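Local coordinates for beta-galacturonidase (Eisenbergiella tayi, PDB 6NCW), which hydrolyses beta-linked galacturonides as a glycoside hydrolase of family 2, removing galacturonic acid from its substrates, at the interface of chains A and B. Coordinates in Å, arbitrary orientation; residue numbers count along the deposited sequence, not the author numbering. Chains: chain A/B, Beta-galacturonidase.

The interface of chains A and B. Residues chain A 294, 301, 322, 325-326; chain B 20, 36.
Helices 290-302 and 317-326 of chain A's TIM-barrel domain receive strands 19-26 and 35-39 of chain B. B:Leu20 suits the strand surface because its forked tip fits against two amides at once: its side chain crosses that of A:Gln326 at about a right angle, with CD1 3.5 Å from CD of A:Gln326, while CD2 abuts the A:Gln294 amide, 3.7 Å from its CD. A:Leu322 adds a methyl, CD2, to this apolar contact. Because glutamine amides both donate and accept, A:Gln294 and A:Gln326 pair, each giving an N-H to the other's oxygen; NE2 of A:Gln326 also reaches the backbone O of A:Leu322. A:Lys301, long enough to span from the neighbouring helix, brings NZ to 2.8 Å from OE1 of A:Gln326, on the opposite face of that amide from NE2 of A:Gln294. This network fixes the rotation of the A:Gln326 amide against which B:Leu20 packs. Extended beyond CG (chi2 160°), B:Gln36 carries its amide N-H out to the end of helix 317-326, where NE2 meets the backbone O of A:Glu325 at 3.0 Å, almost straight (178° at H) but from above the carbonyl plane. The B:Gln36 and A:Gln326 side chains run antiparallel, their amides nearly perpendicular (87°). Waters link A:Lys301 NZ to the B:Gln36 backbone, and the accepting A:Glu325 carboxylate to B:Leu20 N. The patch, repeated by two-fold symmetry, probably helps hold the subunits together in the deposited tetramer.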
ATOM      1  N   GLN A 294     -10.756   6.653 -23.604  1.00 20.19           N
ATOM      2  CA  GLN A 294     -11.027   8.064 -23.397  1.00 19.40           C
ATOM      3  C   GLN A 294     -10.565   8.506 -22.015  1.00 22.75           C
ATOM      4  O   GLN A 294     -10.069   9.628 -21.847  1.00 20.55           O
ATOM      5  CB  GLN A 294     -12.521   8.349 -23.605  1.00 19.78           C
ATOM      6  CG  GLN A 294     -12.893   9.817 -23.542  1.00 20.61           C
ATOM      7  CD  GLN A 294     -12.027  10.684 -24.445  1.00 24.34           C
ATOM      8  OE1 GLN A 294     -11.428  10.198 -25.404  1.00 19.65           O
ATOM      9  NE2 GLN A 294     -11.957  11.975 -24.137  1.00 18.58           N
ATOM     10  N   LYS A 301      -4.459  14.547 -21.720  1.00 21.92           N
ATOM     11  CA  LYS A 301      -4.748  15.962 -21.976  1.00 25.90           C
ATOM     12  C   LYS A 301      -4.586  16.807 -20.711  1.00 23.87           C
ATOM     13  O   LYS A 301      -4.090  17.932 -20.779  1.00 25.82           O
ATOM     14  CB  LYS A 301      -6.159  16.126 -22.562  1.00 21.02           C
ATOM     15  CG  LYS A 301      -6.246  15.759 -24.032  1.00 24.72           C
ATOM     16  CD  LYS A 301      -7.673  15.395 -24.496  1.00 33.22           C
ATOM     17  CE  LYS A 301      -8.731  16.414 -24.058  1.00 37.05           C
ATOM     18  NZ  LYS A 301     -10.105  16.141 -24.653  1.00 31.83           N
ATOM     19  N   LEU A 322     -10.229   8.522 -31.815  1.00 19.21           N
ATOM     20  CA  LEU A 322     -10.372   9.477 -30.718  1.00 21.96           C
ATOM     21  C   LEU A 322      -9.245  10.505 -30.714  1.00 18.37           C
ATOM     22  O   LEU A 322      -9.447  11.640 -30.260  1.00 18.11           O
ATOM     23  CB  LEU A 322     -10.438   8.741 -29.382  1.00 17.73           C
ATOM     24  CG  LEU A 322     -11.721   7.939 -29.135  1.00 24.22           C
ATOM     25  CD1 LEU A 322     -11.495   6.847 -28.067  1.00 21.01           C
ATOM     26  CD2 LEU A 322     -12.872   8.858 -28.729  1.00 19.88           C
ATOM     27  N   GLU A 325     -10.292  13.059 -33.503  1.00 23.56           N
ATOM     28  CA  GLU A 325     -11.337  13.961 -33.019  1.00 24.60           C
ATOM     29  C   GLU A 325     -10.840  14.968 -31.991  1.00 25.59           C
ATOM     30  O   GLU A 325     -11.464  16.022 -31.839  1.00 24.10           O
ATOM     31  CB  GLU A 325     -12.492  13.164 -32.405  1.00 26.02           C
ATOM     32  CG  GLU A 325     -13.260  12.372 -33.438  1.00 28.98           C
ATOM     33  CD  GLU A 325     -14.326  11.473 -32.847  1.00 34.06           C
ATOM     34  OE1 GLU A 325     -14.603  10.422 -33.458  1.00 37.21           O
ATOM     35  OE2 GLU A 325     -14.905  11.816 -31.795  1.00 37.53           O
ATOM     36  N   GLN A 326      -9.754  14.675 -31.266  1.00 23.94           N
ATOM     37  CA  GLN A 326      -9.306  15.573 -30.208  1.00 24.59           C
ATOM     38  C   GLN A 326      -8.019  16.316 -30.553  1.00 23.08           C
ATOM     39  O   GLN A 326      -7.530  17.098 -29.737  1.00 26.76           O
ATOM     40  CB  GLN A 326      -9.165  14.792 -28.890  1.00 22.25           C
ATOM     41  CG  GLN A 326     -10.543  14.361 -28.349  1.00 25.06           C
ATOM     42  CD  GLN A 326     -10.492  13.397 -27.135  1.00 25.04           C
ATOM     43  OE1 GLN A 326     -10.677  13.811 -26.000  1.00 27.41           O
ATOM     44  NE2 GLN A 326     -10.301  12.116 -27.396  1.00 20.90           N
TER
ATOM     45  N   LEU B  20     -17.993  11.245 -28.237  1.00 18.87           N
ATOM     46  CA  LEU B  20     -17.667  12.464 -27.504  1.00 24.15           C
ATOM     47  C   LEU B  20     -18.745  13.524 -27.733  1.00 25.60           C
ATOM     48  O   LEU B  20     -19.115  13.803 -28.879  1.00 24.11           O
ATOM     49  CB  LEU B  20     -16.304  13.004 -27.948  1.00 19.77           C
ATOM     50  CG  LEU B  20     -15.140  12.009 -27.837  1.00 24.39           C
ATOM     51  CD1 LEU B  20     -13.797  12.657 -28.172  1.00 19.75           C
ATOM     52  CD2 LEU B  20     -15.112  11.406 -26.426  1.00 23.06           C
ATOM     53  N   GLN B  36     -14.412  18.227 -24.758  1.00 23.70           N
ATOM     54  CA  GLN B  36     -15.038  17.036 -25.328  1.00 29.54           C
ATOM     55  C   GLN B  36     -15.033  15.922 -24.289  1.00 28.87           C
ATOM     56  O   GLN B  36     -13.995  15.637 -23.688  1.00 29.77           O
ATOM     57  CB  GLN B  36     -14.298  16.573 -26.579  1.00 28.30           C
ATOM     58  CG  GLN B  36     -14.326  17.565 -27.717  1.00 28.80           C
ATOM     59  CD  GLN B  36     -13.217  17.282 -28.690  1.00 33.58           C
ATOM     60  OE1 GLN B  36     -12.041  17.459 -28.362  1.00 35.91           O
ATOM     61  NE2 GLN B  36     -13.568  16.793 -29.880  1.00 28.48           N
TER
HETATM   62  O   HOH W   1     -17.405  10.727 -31.047  1.00 25.17           O
HETATM   63  O   HOH W   2     -11.662  15.825 -22.702  1.00 33.18           O
HETATM   64  O   HOH W   3     -11.607  18.569 -25.292  1.00 36.34           O